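Local coordinates for putative L-alanine-DL-glutamate epimerase (PDB 3GO2), which probably catalyses a racemisation or epimerisation in the manner of its mandelate racemase/muconate lactonizing enzyme family and binds magnesium, at residues A[123-128]-A[163-168]; A[145-150]-A[204-209]; A[215-220]-A[240-245]; A[317-322]-A[340-345]. All blocks are in the same frame, centred on the assembly; numbering follows the deposited sequence.

Three of the four contacts lie buried around the mouth of one barrel, while contact 2 is partly buried among its outer helices. Contacts 1 and 3 share a sheet, in which strands 161-168 and 215-219 are neighbours, and contact 2 joins helix 144-156, which precedes strand 161-168, to helix 193-210, which precedes strand 215-219. Chemistry follows place. Contact 2 is apolar inside with one salt bridge at its rim, whereas contacts 1, 3 and 4 carry polar side chains that meet one another: Lys163 bridges to Glu245, Ser124 bonds Glu343, and His125 bonds Asp345. Only contact 3 of the four includes ligands of the magnesium ion.

Contact 1 (A[123-128]-A[163-168]); sequences WSHCPT and KTNIFI
Lys163 meets the 123-128 loop through both ends of its backbone. Lys163 N donates to Trp123 O at 3.0 Å, and Lys163 O accepts a hydrogen bond from Cys126 N at 2.9 Å. Beyond the strand, Asn165 ND2 gives one bond to Thr128 OG1 at 2.7 Å, the hydroxyl lying 16° out of the amide plane, and a second to a water that also accepts from His125 N. Thr128 OG1 sits beside its backbone N (chi1 -51°), against that amide and at the edge of the Phe167 ring, 3.6 Å from CE2. Pro127, which follows a cis peptide bond, rests its CD on Thr164 OG1 at 3.4 Å; that hydroxyl is bonded to His202. The Lys163 side chain bends at chi3 (80°), its CE lying 3.5 Å from Ser124 OG, while NZ forms a salt bridge with Glu245 and bonds Tyr122 OH. Ser124 OG bonds Glu343, and His125 ND1 bonds Asp345. In other crystals of this protein His125 and Lys163 bind 2-oxoglutarate, His125 and Asn165 fumarate; neither ligand is bound here. The chemistry implies a pocket wall fixed by the Asn165-Thr128 bond, the water and these outside acidic partners.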
loop_
_atom_site.group_PDB
_atom_site.type_symbol
_atom_site.label_atom_id
_atom_site.label_comp_id
_atom_site.label_asym_id
_atom_site.label_seq_id
_atom_site.Cartn_x
_atom_site.Cartn_y
_atom_site.Cartn_z
ATOM N N TRP A 123 33.314 20.702 -10.456
ATOM C CA TRP A 123 33.690 21.976 -9.894
ATOM C C TRP A 123 32.406 22.649 -9.413
ATOM O O TRP A 123 31.572 23.103 -10.224
ATOM C CB TRP A 123 34.424 22.810 -10.970
ATOM C CG TRP A 123 34.772 24.221 -10.623
ATOM C CD1 TRP A 123 34.334 24.963 -9.559
ATOM C CD2 TRP A 123 35.631 25.090 -11.383
ATOM N NE1 TRP A 123 34.856 26.233 -9.620
ATOM C CE2 TRP A 123 35.650 26.336 -10.732
ATOM C CE3 TRP A 123 36.378 24.924 -12.553
ATOM C CZ2 TRP A 123 36.412 27.430 -11.206
ATOM C CZ3 TRP A 123 37.130 26.003 -13.022
ATOM C CH2 TRP A 123 37.139 27.228 -12.349
ATOM N N SER A 124 32.258 22.682 -8.094
ATOM C CA SER A 124 31.028 23.162 -7.460
ATOM C C SER A 124 31.023 24.664 -7.231
ATOM O O SER A 124 32.062 25.327 -7.341
ATOM C CB SER A 124 30.817 22.390 -6.164
ATOM O OG SER A 124 29.479 22.494 -5.699
ATOM N N HIS A 125 29.858 25.218 -6.909
ATOM C CA HIS A 125 29.725 26.674 -6.704
ATOM C C HIS A 125 30.399 27.469 -7.821
ATOM O O HIS A 125 31.202 28.410 -7.582
ATOM C CB HIS A 125 30.261 27.056 -5.342
ATOM C CG HIS A 125 29.588 26.293 -4.242
ATOM N ND1 HIS A 125 30.139 25.160 -3.687
ATOM C CD2 HIS A 125 28.362 26.436 -3.681
ATOM C CE1 HIS A 125 29.295 24.659 -2.799
ATOM N NE2 HIS A 125 28.214 25.415 -2.772
ATOM N N CYS A 126 30.017 27.085 -9.031
ATOM C CA CYS A 126 30.628 27.554 -10.273
ATOM C C CYS A 126 29.541 28.060 -11.197
ATOM O O CYS A 126 28.907 27.260 -11.893
ATOM C CB CYS A 126 31.353 26.393 -10.937
ATOM S SG CYS A 126 32.166 26.863 -12.518
ATOM N N PRO A 127 29.339 29.381 -11.263
ATOM C CA PRO A 127 30.150 30.512 -10.764
ATOM C C PRO A 127 29.708 31.115 -9.421
ATOM O O PRO A 127 30.034 32.269 -9.084
ATOM C CB PRO A 127 29.992 31.547 -11.894
ATOM C CG PRO A 127 28.636 31.220 -12.508
ATOM C CD PRO A 127 28.208 29.856 -12.090
ATOM N N THR A 128 28.981 30.329 -8.630
ATOM C CA THR A 128 28.394 30.817 -7.399
ATOM C C THR A 128 29.345 31.566 -6.457
ATOM O O THR A 128 28.999 32.643 -5.966
ATOM C CB THR A 128 27.749 29.634 -6.675
ATOM O OG1 THR A 128 26.897 28.949 -7.586
ATOM C CG2 THR A 128 27.009 30.052 -5.431
ATOM N N LYS A 163 28.762 22.790 -11.206
ATOM C CA LYS A 163 27.476 22.987 -10.562
ATOM C C LYS A 163 27.203 24.435 -10.254
ATOM O O LYS A 163 28.045 25.107 -9.688
ATOM C CB LYS A 163 27.380 22.181 -9.282
ATOM C CG LYS A 163 25.951 22.102 -8.742
ATOM C CD LYS A 163 25.746 21.069 -7.611
ATOM C CE LYS A 163 26.195 21.536 -6.229
ATOM N NZ LYS A 163 26.048 20.460 -5.179
ATOM N N THR A 164 26.015 24.907 -10.617
ATOM C CA THR A 164 25.592 26.261 -10.280
ATOM C C THR A 164 24.334 26.236 -9.402
ATOM O O THR A 164 23.783 25.173 -9.107
ATOM C CB THR A 164 25.344 27.126 -11.556
ATOM O OG1 THR A 164 25.254 28.501 -11.174
ATOM C CG2 THR A 164 24.089 26.664 -12.345
ATOM N N ASN A 165 23.893 27.421 -9.011
ATOM C CA ASN A 165 22.710 27.612 -8.156
ATOM C C ASN A 165 21.747 28.566 -8.888
ATOM O O ASN A 165 21.766 28.632 -10.127
ATOM C CB ASN A 165 23.132 28.139 -6.800
ATOM C CG ASN A 165 24.046 27.180 -6.046
ATOM O OD1 ASN A 165 23.593 26.426 -5.147
ATOM N ND2 ASN A 165 25.317 27.187 -6.392
ATOM N N ILE A 166 20.896 29.267 -8.156
ATOM C CA ILE A 166 19.869 30.123 -8.763
ATOM C C ILE A 166 20.285 31.594 -8.659
ATOM O O ILE A 166 20.538 32.099 -7.549
ATOM C CB ILE A 166 18.486 29.961 -8.095
ATOM C CG1 ILE A 166 18.130 28.482 -7.896
ATOM C CG2 ILE A 166 17.385 30.693 -8.935
ATOM C CD1 ILE A 166 16.879 28.261 -7.040
ATOM N N PHE A 167 20.312 32.265 -9.819
ATOM C CA PHE A 167 20.740 33.650 -9.909
ATOM C C PHE A 167 19.784 34.513 -10.699
ATOM O O PHE A 167 19.273 34.102 -11.744
ATOM C CB PHE A 167 22.145 33.753 -10.513
ATOM C CG PHE A 167 23.185 33.239 -9.604
ATOM C CD1 PHE A 167 23.651 34.033 -8.567
ATOM C CD2 PHE A 167 23.632 31.932 -9.701
ATOM C CE1 PHE A 167 24.571 33.525 -7.688
ATOM C CE2 PHE A 167 24.558 31.446 -8.801
ATOM C CZ PHE A 167 25.010 32.256 -7.812
ATOM N N ILE A 168 19.590 35.719 -10.157
ATOM C CA ILE A 168 18.761 36.750 -10.756
ATOM C C ILE A 168 19.667 37.803 -11.402
ATOM O O ILE A 168 20.434 38.505 -10.705
ATOM C CB ILE A 168 17.888 37.445 -9.708
ATOM C CG1 ILE A 168 17.109 36.417 -8.870
ATOM C CG2 ILE A 168 16.966 38.512 -10.410
ATOM C CD1 ILE A 168 16.237 35.458 -9.674
HETATM O O HOH W 1 26.936 24.929 -6.503
#

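Contact 2 (A[145-150]-A[204-209]); sequences DGVKRT and EALRDG
Helix-on-helix packing in the outer layer of the barrel brings Val147 and Lys148 of helix 144-156 against Ala205, Leu206, Asp208 and Gly209 of helix 193-210. The segment axes approach to 7.1 Å and cross at -38°, with the helices running in broadly the same direction. Gly209, which has no side chain, brings its CA to 3.5 Å from Lys148 O in a CA-H...O contact. A second contact of the same kind joins Lys148 CA to Ala205 O, so each backbone lends a carbonyl to the other. On the buried side, CG1 of Val147, anti to the backbone N (chi1 170°), reaches Leu206 CD1 at 3.6 Å and the CB of Ala205 at 4.0 Å; the Val147 and Leu206 side chains cross at about a right angle. Leu206 also touches Ile162 and Thr164 of strand 161-168 and Ile216 of strand 215-219, tying the helix pair to the sheet beneath. Toward solvent, the fully extended Lys148 passes CG over the CA of Gly209 and then lays CD and CE beside the carboxylate of Asp208. Its NZ ends 2.7 Å from Asp208 OD2 in a salt bridge, approaching from above the carboxylate plane. The interface thus combines apolar contact inside, CA-H...O contacts between the backbones and an ion pair at the exposed edge, which probably contributes modestly there because solvent screens it.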
loop_
_atom_site.group_PDB
_atom_site.type_symbol
_atom_site.label_atom_id
_atom_site.label_comp_id
_atom_site.label_asym_id
_atom_site.label_seq_id
_atom_site.Cartn_x
_atom_site.Cartn_y
_atom_site.Cartn_z
ATOM N N ASP A 145 27.947 37.489 -19.279
ATOM C CA ASP A 145 29.214 37.228 -19.964
ATOM C C ASP A 145 30.238 36.579 -19.043
ATOM O O ASP A 145 30.976 35.709 -19.482
ATOM C CB ASP A 145 29.789 38.509 -20.586
ATOM C CG ASP A 145 29.039 38.954 -21.839
ATOM O OD1 ASP A 145 28.377 38.132 -22.526
ATOM O OD2 ASP A 145 29.134 40.164 -22.134
ATOM N N GLY A 146 30.254 36.983 -17.769
ATOM C CA GLY A 146 31.130 36.403 -16.749
ATOM C C GLY A 146 30.784 34.956 -16.439
ATOM O O GLY A 146 31.669 34.098 -16.282
ATOM N N VAL A 147 29.483 34.684 -16.387
ATOM C CA VAL A 147 28.979 33.312 -16.232
ATOM C C VAL A 147 29.527 32.443 -17.358
ATOM O O VAL A 147 30.086 31.373 -17.117
ATOM C CB VAL A 147 27.433 33.295 -16.184
ATOM C CG1 VAL A 147 26.873 31.881 -16.258
ATOM C CG2 VAL A 147 26.945 33.990 -14.914
ATOM N N LYS A 148 29.407 32.918 -18.597
ATOM C CA LYS A 148 29.905 32.192 -19.750
ATOM C C LYS A 148 31.408 31.956 -19.627
ATOM O O LYS A 148 31.885 30.849 -19.824
ATOM C CB LYS A 148 29.602 32.947 -21.045
ATOM C CG LYS A 148 30.108 32.244 -22.279
ATOM C CD LYS A 148 29.769 33.032 -23.514
ATOM C CE LYS A 148 30.382 32.413 -24.773
ATOM N NZ LYS A 148 29.751 32.946 -26.017
ATOM N N ARG A 149 32.151 32.999 -19.296
ATOM C CA ARG A 149 33.605 32.871 -19.210
ATOM C C ARG A 149 34.055 31.901 -18.144
ATOM O O ARG A 149 35.063 31.252 -18.316
ATOM C CB ARG A 149 34.250 34.217 -18.958
ATOM C CG ARG A 149 34.197 35.121 -20.169
ATOM C CD ARG A 149 35.116 36.318 -19.960
ATOM N NE ARG A 149 34.856 37.064 -18.727
ATOM C CZ ARG A 149 34.051 38.112 -18.626
ATOM N NH1 ARG A 149 33.896 38.715 -17.451
ATOM N NH2 ARG A 149 33.394 38.571 -19.689
ATOM N N THR A 150 33.307 31.830 -17.039
ATOM C CA THR A 150 33.638 30.889 -15.974
ATOM C C THR A 150 33.492 29.443 -16.454
ATOM O O THR A 150 34.335 28.600 -16.145
ATOM C CB THR A 150 32.780 31.123 -14.719
ATOM O OG1 THR A 150 32.867 32.484 -14.295
ATOM C CG2 THR A 150 33.241 30.250 -13.586
ATOM N N GLU A 204 21.726 29.077 -19.918
ATOM C CA GLU A 204 22.076 29.204 -21.358
ATOM C C GLU A 204 23.475 29.793 -21.549
ATOM O O GLU A 204 24.239 29.306 -22.404
ATOM C CB GLU A 204 21.010 29.986 -22.120
ATOM C CG GLU A 204 19.767 29.123 -22.367
ATOM C CD GLU A 204 18.613 29.861 -23.003
ATOM O OE1 GLU A 204 18.661 31.106 -23.045
ATOM O OE2 GLU A 204 17.666 29.179 -23.468
ATOM N N ALA A 205 23.816 30.783 -20.733
ATOM C CA ALA A 205 25.162 31.370 -20.732
ATOM C C ALA A 205 26.201 30.362 -20.298
ATOM O O ALA A 205 27.286 30.235 -20.904
ATOM C CB ALA A 205 25.223 32.627 -19.865
ATOM N N LEU A 206 25.893 29.637 -19.226
ATOM C CA LEU A 206 26.793 28.589 -18.777
ATOM C C LEU A 206 27.043 27.524 -19.839
ATOM O O LEU A 206 28.183 27.103 -20.043
ATOM C CB LEU A 206 26.249 27.955 -17.485
ATOM C CG LEU A 206 27.276 27.407 -16.530
ATOM C CD1 LEU A 206 28.114 28.531 -15.889
ATOM C CD2 LEU A 206 26.550 26.580 -15.445
ATOM N N ARG A 207 25.977 27.094 -20.531
ATOM C CA ARG A 207 26.092 26.075 -21.553
ATOM C C ARG A 207 26.903 26.572 -22.761
ATOM O O ARG A 207 27.693 25.809 -23.348
ATOM C CB ARG A 207 24.706 25.627 -22.023
ATOM C CG ARG A 207 24.719 24.666 -23.214
ATOM C CD ARG A 207 25.616 23.455 -22.935
ATOM N NE ARG A 207 25.028 22.565 -21.935
ATOM C CZ ARG A 207 25.680 21.620 -21.254
ATOM N NH1 ARG A 207 26.981 21.433 -21.401
ATOM N NH2 ARG A 207 25.002 20.856 -20.403
ATOM N N ASP A 208 26.676 27.829 -23.119
ATOM C CA ASP A 208 27.385 28.501 -24.226
ATOM C C ASP A 208 28.904 28.464 -23.951
ATOM O O ASP A 208 29.691 28.208 -24.858
ATOM C CB ASP A 208 26.860 29.946 -24.365
ATOM C CG ASP A 208 27.396 30.686 -25.590
ATOM O OD1 ASP A 208 27.939 30.038 -26.511
ATOM O OD2 ASP A 208 27.246 31.937 -25.628
ATOM N N GLY A 209 29.300 28.696 -22.700
ATOM C CA GLY A 209 30.710 28.634 -22.298
ATOM C C GLY A 209 31.271 27.234 -22.101
ATOM O O GLY A 209 32.438 26.953 -22.432
#

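Contact 3 (A[215-220]-A[240-245]); sequences EILLDL and DLFWVE. With MG (magnesium ion), chain B.
Strands 215-219 and 243-245 run parallel, 17° apart, joined by bonds such as Leu218 N to Trp243 O (3.0 Å) and Glu245 N to Leu218 O (2.8 Å), with Leu220 N to Glu245 O closing the far end. Leu217, Trp243, Asp219 and Glu245 share one face. There Leu217 CD2 sits over the Trp243 indole, 3.7 Å from the centroid of the five-membered ring, a CH-pi contact, while its CD1 packs on Phe242 CB. Past the strand end, Leu220 CD1 presses on Val244 CG1 at 3.5 Å, tighter than usual. Two waters link Glu215 OE1 to Asp240, which salt-bridges Arg193 of the second subunit. The carboxylates of Asp219 and Glu245 stack, their planes 14° apart; Asp219 OD2 binds magnesium at 2.3 Å and Glu245 OE1 lies 2.6 Å from it. Asn221 N bonds Asp219 OD1, Glu269 completes the protein ligands, and nearby Lys163 probably eases the repulsion. Successive parallel strands, joined through helix 226-235 and each ending in an acidic ligand, are the beta-alpha-beta signature of the enolase-superfamily barrel.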
loop_
_atom_site.group_PDB
_atom_site.type_symbol
_atom_site.label_atom_id
_atom_site.label_comp_id
_atom_site.label_asym_id
_atom_site.label_seq_id
_atom_site.Cartn_x
_atom_site.Cartn_y
_atom_site.Cartn_z
ATOM N N GLU A 215 29.546 18.737 -18.384
ATOM C CA GLU A 215 28.204 18.518 -17.809
ATOM C C GLU A 215 27.845 19.645 -16.851
ATOM O O GLU A 215 28.715 20.191 -16.188
ATOM C CB GLU A 215 28.190 17.196 -17.064
ATOM C CG GLU A 215 28.337 16.001 -17.961
ATOM C CD GLU A 215 27.022 15.443 -18.406
ATOM O OE1 GLU A 215 25.972 16.015 -18.055
ATOM O OE2 GLU A 215 27.043 14.414 -19.091
ATOM N N ILE A 216 26.561 20.000 -16.784
ATOM C CA ILE A 216 26.095 21.064 -15.903
ATOM C C ILE A 216 25.123 20.459 -14.883
ATOM O O ILE A 216 24.173 19.771 -15.257
ATOM C CB ILE A 216 25.402 22.185 -16.711
ATOM C CG1 ILE A 216 26.451 22.913 -17.579
ATOM C CG2 ILE A 216 24.719 23.190 -15.798
ATOM C CD1 ILE A 216 25.862 23.927 -18.534
ATOM N N LEU A 217 25.412 20.698 -13.609
ATOM C CA LEU A 217 24.568 20.319 -12.479
ATOM C C LEU A 217 23.881 21.586 -11.982
ATOM O O LEU A 217 24.484 22.672 -11.978
ATOM C CB LEU A 217 25.412 19.718 -11.342
ATOM C CG LEU A 217 26.074 18.356 -11.561
ATOM C CD1 LEU A 217 27.170 18.336 -12.708
ATOM C CD2 LEU A 217 26.684 17.955 -10.235
ATOM N N LEU A 218 22.635 21.448 -11.524
ATOM C CA LEU A 218 21.852 22.563 -11.016
ATOM C C LEU A 218 21.416 22.251 -9.584
ATOM O O LEU A 218 20.747 21.260 -9.351
ATOM C CB LEU A 218 20.627 22.830 -11.875
ATOM C CG LEU A 218 19.673 23.933 -11.399
ATOM C CD1 LEU A 218 20.371 25.319 -11.305
ATOM C CD2 LEU A 218 18.446 24.009 -12.330
ATOM N N ASP A 219 21.809 23.089 -8.644
ATOM C CA ASP A 219 21.419 22.904 -7.241
ATOM C C ASP A 219 20.364 23.936 -6.883
ATOM O O ASP A 219 20.602 25.167 -6.915
ATOM C CB ASP A 219 22.660 23.047 -6.358
ATOM C CG ASP A 219 22.465 22.581 -4.932
ATOM O OD1 ASP A 219 21.322 22.261 -4.527
ATOM O OD2 ASP A 219 23.487 22.572 -4.197
ATOM N N LEU A 220 19.202 23.422 -6.495
ATOM C CA LEU A 220 18.099 24.234 -6.026
ATOM C C LEU A 220 17.967 24.308 -4.511
ATOM O O LEU A 220 17.109 25.036 -4.000
ATOM C CB LEU A 220 16.803 23.708 -6.628
ATOM C CG LEU A 220 16.799 23.585 -8.138
ATOM C CD1 LEU A 220 15.453 22.937 -8.612
ATOM C CD2 LEU A 220 17.045 24.963 -8.808
ATOM N N ASP A 240 20.102 19.924 -21.104
ATOM C CA ASP A 240 20.867 18.759 -20.706
ATOM C C ASP A 240 21.476 18.989 -19.320
ATOM O O ASP A 240 22.425 19.749 -19.191
ATOM C CB ASP A 240 21.970 18.499 -21.723
ATOM C CG ASP A 240 22.834 17.313 -21.370
ATOM O OD1 ASP A 240 22.346 16.367 -20.715
ATOM O OD2 ASP A 240 24.011 17.327 -21.797
ATOM N N LEU A 241 20.893 18.387 -18.279
ATOM C CA LEU A 241 21.415 18.544 -16.913
ATOM C C LEU A 241 21.834 17.205 -16.314
ATOM O O LEU A 241 21.077 16.229 -16.330
ATOM C CB LEU A 241 20.374 19.191 -15.990
ATOM C CG LEU A 241 19.886 20.574 -16.434
ATOM C CD1 LEU A 241 18.672 21.069 -15.659
ATOM C CD2 LEU A 241 21.041 21.560 -16.297
ATOM N N PHE A 242 23.028 17.187 -15.748
ATOM C CA PHE A 242 23.612 15.999 -15.125
ATOM C C PHE A 242 22.765 15.581 -13.936
ATOM O O PHE A 242 22.467 14.408 -13.740
ATOM C CB PHE A 242 25.027 16.358 -14.694
ATOM C CG PHE A 242 25.797 15.264 -14.026
ATOM C CD1 PHE A 242 26.779 14.568 -14.717
ATOM C CD2 PHE A 242 25.635 14.996 -12.677
ATOM C CE1 PHE A 242 27.537 13.617 -14.067
ATOM C CE2 PHE A 242 26.379 14.013 -12.047
ATOM C CZ PHE A 242 27.344 13.343 -12.732
ATOM N N TRP A 243 22.354 16.574 -13.156
ATOM C CA TRP A 243 21.353 16.384 -12.143
ATOM C C TRP A 243 20.704 17.713 -11.772
ATOM O O TRP A 243 21.280 18.793 -11.988
ATOM C CB TRP A 243 21.885 15.620 -10.917
ATOM C CG TRP A 243 22.734 16.312 -9.875
ATOM C CD1 TRP A 243 22.593 17.581 -9.369
ATOM C CD2 TRP A 243 23.783 15.697 -9.133
ATOM N NE1 TRP A 243 23.517 17.801 -8.379
ATOM C CE2 TRP A 243 24.250 16.651 -8.197
ATOM C CE3 TRP A 243 24.363 14.410 -9.142
ATOM C CZ2 TRP A 243 25.284 16.373 -7.313
ATOM C CZ3 TRP A 243 25.384 14.139 -8.269
ATOM C CH2 TRP A 243 25.845 15.119 -7.355
ATOM N N VAL A 244 19.521 17.610 -11.167
ATOM C CA VAL A 244 18.884 18.732 -10.483
ATOM C C VAL A 244 18.769 18.302 -9.018
ATOM O O VAL A 244 18.199 17.266 -8.684
ATOM C CB VAL A 244 17.502 19.064 -11.031
ATOM C CG1 VAL A 244 16.875 20.206 -10.226
ATOM C CG2 VAL A 244 17.589 19.408 -12.491
ATOM N N GLU A 245 19.386 19.099 -8.158
ATOM C CA GLU A 245 19.535 18.797 -6.750
ATOM C C GLU A 245 18.516 19.557 -5.932
ATOM O O GLU A 245 18.426 20.799 -6.013
ATOM C CB GLU A 245 20.960 19.174 -6.339
ATOM C CG GLU A 245 21.377 18.799 -4.972
ATOM C CD GLU A 245 22.892 19.054 -4.731
ATOM O OE1 GLU A 245 23.290 19.067 -3.553
ATOM O OE2 GLU A 245 23.676 19.194 -5.702
HETATM MG MG MG B . 23.990 21.300 -2.350
HETATM O O HOH W 2 24.957 18.496 -18.593
HETATM O O HOH W 3 23.467 14.955 -18.667
HETATM O O HOH W 4 21.659 20.808 -2.285
HETATM O O HOH W 5 24.215 22.674 -1.228
#

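Contact 4 (A[317-322]-A[340-345]); sequences PHNFYG and RIMETD
Asn319 and Glu343 hold each other by two bonds, one using each partner's side chain. The backbone N of Asn319 donates to Glu343 OE1 at 2.8 Å, nearly straight (170°) but from above the carboxylate plane. In return Asn319 ND2 donates to Glu343 O at 3.0 Å, with that oxygen in the plane of the amide; CG stands anti to the backbone N (chi1 -176°), and from there ND2 reaches across to the strand. The Glu343 side chain is extended, its CG 3.2 Å from Asn319 O, an oxygen buried here without a partner in the model. The His318 ring lies alongside the Glu343 side chain, nearly coplanar with the carboxylate, and OE1 meets the ring at its edge, 3.1 Å from CD2. Further along, Asp345 OD2 comes within 3.3 Å of Phe320 CA and takes a bond from a water that also donates to Tyr321 O. Pro317 CG packs on Met342 CG at 3.9 Å.

A second shell fixes these groups. Ser124 and His125 hold the other carboxylate oxygens of Glu343 and Asp345, Asp292 takes up His318 ND1, and Asn329 and Thr326 hold the amide of Asn319. The His318 side chain also touches Glu269, a ligand of the magnesium. The loop leaves strand 314-317 and runs beside strand 342-344, which pairs with strand 118-123, while helix 323-335 links the two segments and packs on Pro317, Asn319, Met342 and Thr344.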
loop_
_atom_site.group_PDB
_atom_site.type_symbol
_atom_site.label_atom_id
_atom_site.label_comp_id
_atom_site.label_asym_id
_atom_site.label_seq_id
_atom_site.Cartn_x
_atom_site.Cartn_y
_atom_site.Cartn_z
ATOM N N PRO A 317 29.719 12.443 -2.387
ATOM C CA PRO A 317 29.980 13.238 -1.177
ATOM C C PRO A 317 29.627 14.702 -1.304
ATOM O O PRO A 317 29.721 15.287 -2.400
ATOM C CB PRO A 317 31.500 13.125 -0.988
ATOM C CG PRO A 317 31.967 12.206 -1.964
ATOM C CD PRO A 317 30.940 11.845 -2.940
ATOM N N HIS A 318 29.194 15.280 -0.179
ATOM C CA HIS A 318 29.001 16.708 -0.036
ATOM C C HIS A 318 30.343 17.285 0.426
ATOM O O HIS A 318 30.863 16.942 1.496
ATOM C CB HIS A 318 27.917 16.958 0.991
ATOM C CG HIS A 318 27.466 18.370 1.069
ATOM N ND1 HIS A 318 26.850 18.875 2.191
ATOM C CD2 HIS A 318 27.468 19.371 0.151
ATOM C CE1 HIS A 318 26.489 20.122 1.962
ATOM N NE2 HIS A 318 26.866 20.456 0.741
ATOM N N ASN A 319 30.922 18.156 -0.387
ATOM C CA ASN A 319 32.278 18.605 -0.128
ATOM C C ASN A 319 32.469 20.018 -0.618
ATOM O O ASN A 319 32.673 20.225 -1.807
ATOM C CB ASN A 319 33.258 17.671 -0.838
ATOM C CG ASN A 319 34.693 18.005 -0.538
ATOM O OD1 ASN A 319 35.071 18.111 0.618
ATOM N ND2 ASN A 319 35.494 18.196 -1.579
ATOM N N PHE A 320 32.397 20.979 0.297
ATOM C CA PHE A 320 32.474 22.395 -0.069
ATOM C C PHE A 320 33.140 23.243 1.027
ATOM O O PHE A 320 32.824 24.418 1.230
ATOM C CB PHE A 320 31.091 22.919 -0.492
ATOM C CG PHE A 320 30.145 23.188 0.635
ATOM C CD1 PHE A 320 29.749 24.502 0.930
ATOM C CD2 PHE A 320 29.643 22.156 1.412
ATOM C CE1 PHE A 320 28.860 24.747 1.977
ATOM C CE2 PHE A 320 28.770 22.418 2.459
ATOM C CZ PHE A 320 28.395 23.695 2.742
ATOM N N TYR A 321 34.100 22.629 1.704
ATOM C CA TYR A 321 34.754 23.228 2.845
ATOM C C TYR A 321 36.254 23.340 2.520
ATOM O O TYR A 321 36.634 23.607 1.372
ATOM C CB TYR A 321 34.519 22.329 4.058
ATOM C CG TYR A 321 33.094 21.796 4.247
ATOM C CD1 TYR A 321 32.134 22.568 4.896
ATOM C CD2 TYR A 321 32.738 20.492 3.821
ATOM C CE1 TYR A 321 30.806 22.074 5.124
ATOM C CE2 TYR A 321 31.413 19.976 4.015
ATOM C CZ TYR A 321 30.461 20.783 4.681
ATOM O OH TYR A 321 29.167 20.322 4.925
ATOM N N GLY A 322 37.113 23.110 3.510
ATOM C CA GLY A 322 38.553 23.237 3.315
ATOM C C GLY A 322 39.216 21.979 2.784
ATOM O O GLY A 322 38.563 20.959 2.519
ATOM N N ARG A 340 28.833 8.038 -7.592
ATOM C CA ARG A 340 28.369 8.792 -8.756
ATOM C C ARG A 340 29.434 9.727 -9.322
ATOM O O ARG A 340 29.698 9.738 -10.549
ATOM C CB ARG A 340 27.118 9.650 -8.419
ATOM C CG ARG A 340 26.577 10.404 -9.649
ATOM C CD ARG A 340 26.075 9.418 -10.670
ATOM N NE ARG A 340 25.689 9.991 -11.948
ATOM C CZ ARG A 340 26.501 10.144 -12.997
ATOM N NH1 ARG A 340 27.796 9.857 -12.914
ATOM N NH2 ARG A 340 26.019 10.624 -14.127
ATOM N N ILE A 341 29.995 10.528 -8.421
ATOM C CA ILE A 341 30.913 11.643 -8.712
ATOM C C ILE A 341 31.260 12.270 -7.360
ATOM O O ILE A 341 30.581 11.982 -6.376
ATOM C CB ILE A 341 30.252 12.689 -9.630
ATOM C CG1 ILE A 341 31.274 13.662 -10.200
ATOM C CG2 ILE A 341 29.154 13.473 -8.908
ATOM C CD1 ILE A 341 30.738 14.406 -11.439
ATOM N N MET A 342 32.303 13.109 -7.296
ATOM C CA MET A 342 32.658 13.828 -6.057
ATOM C C MET A 342 32.646 15.346 -6.263
ATOM O O MET A 342 33.230 15.877 -7.200
ATOM C CB MET A 342 34.023 13.392 -5.476
ATOM C CG MET A 342 34.483 14.197 -4.220
ATOM S SD MET A 342 35.870 13.356 -3.387
ATOM C CE MET A 342 36.608 14.848 -2.619
ATOM N N GLU A 343 31.944 16.034 -5.380
ATOM C CA GLU A 343 31.949 17.486 -5.343
ATOM C C GLU A 343 33.282 18.040 -4.883
ATOM O O GLU A 343 33.873 17.523 -3.970
ATOM C CB GLU A 343 30.885 17.956 -4.331
ATOM C CG GLU A 343 30.715 19.474 -4.289
ATOM C CD GLU A 343 29.637 19.927 -3.329
ATOM O OE1 GLU A 343 29.280 19.148 -2.411
ATOM O OE2 GLU A 343 29.152 21.069 -3.504
ATOM N N THR A 344 33.724 19.145 -5.469
ATOM C CA THR A 344 34.818 19.901 -4.853
ATOM C C THR A 344 34.721 21.354 -5.302
ATOM O O THR A 344 34.211 21.625 -6.383
ATOM C CB THR A 344 36.202 19.287 -5.194
ATOM O OG1 THR A 344 37.173 19.756 -4.268
ATOM C CG2 THR A 344 36.633 19.634 -6.620
ATOM N N ASP A 345 35.206 22.269 -4.479
ATOM C CA ASP A 345 35.303 23.685 -4.877
ATOM C C ASP A 345 36.690 23.887 -5.435
ATOM O O ASP A 345 37.704 23.580 -4.785
ATOM C CB ASP A 345 35.064 24.610 -3.679
ATOM C CG ASP A 345 33.602 24.668 -3.263
ATOM O OD1 ASP A 345 32.709 24.496 -4.125
ATOM O OD2 ASP A 345 33.331 24.938 -2.071
HETATM O O HOH W 6 35.407 25.328 -0.432
#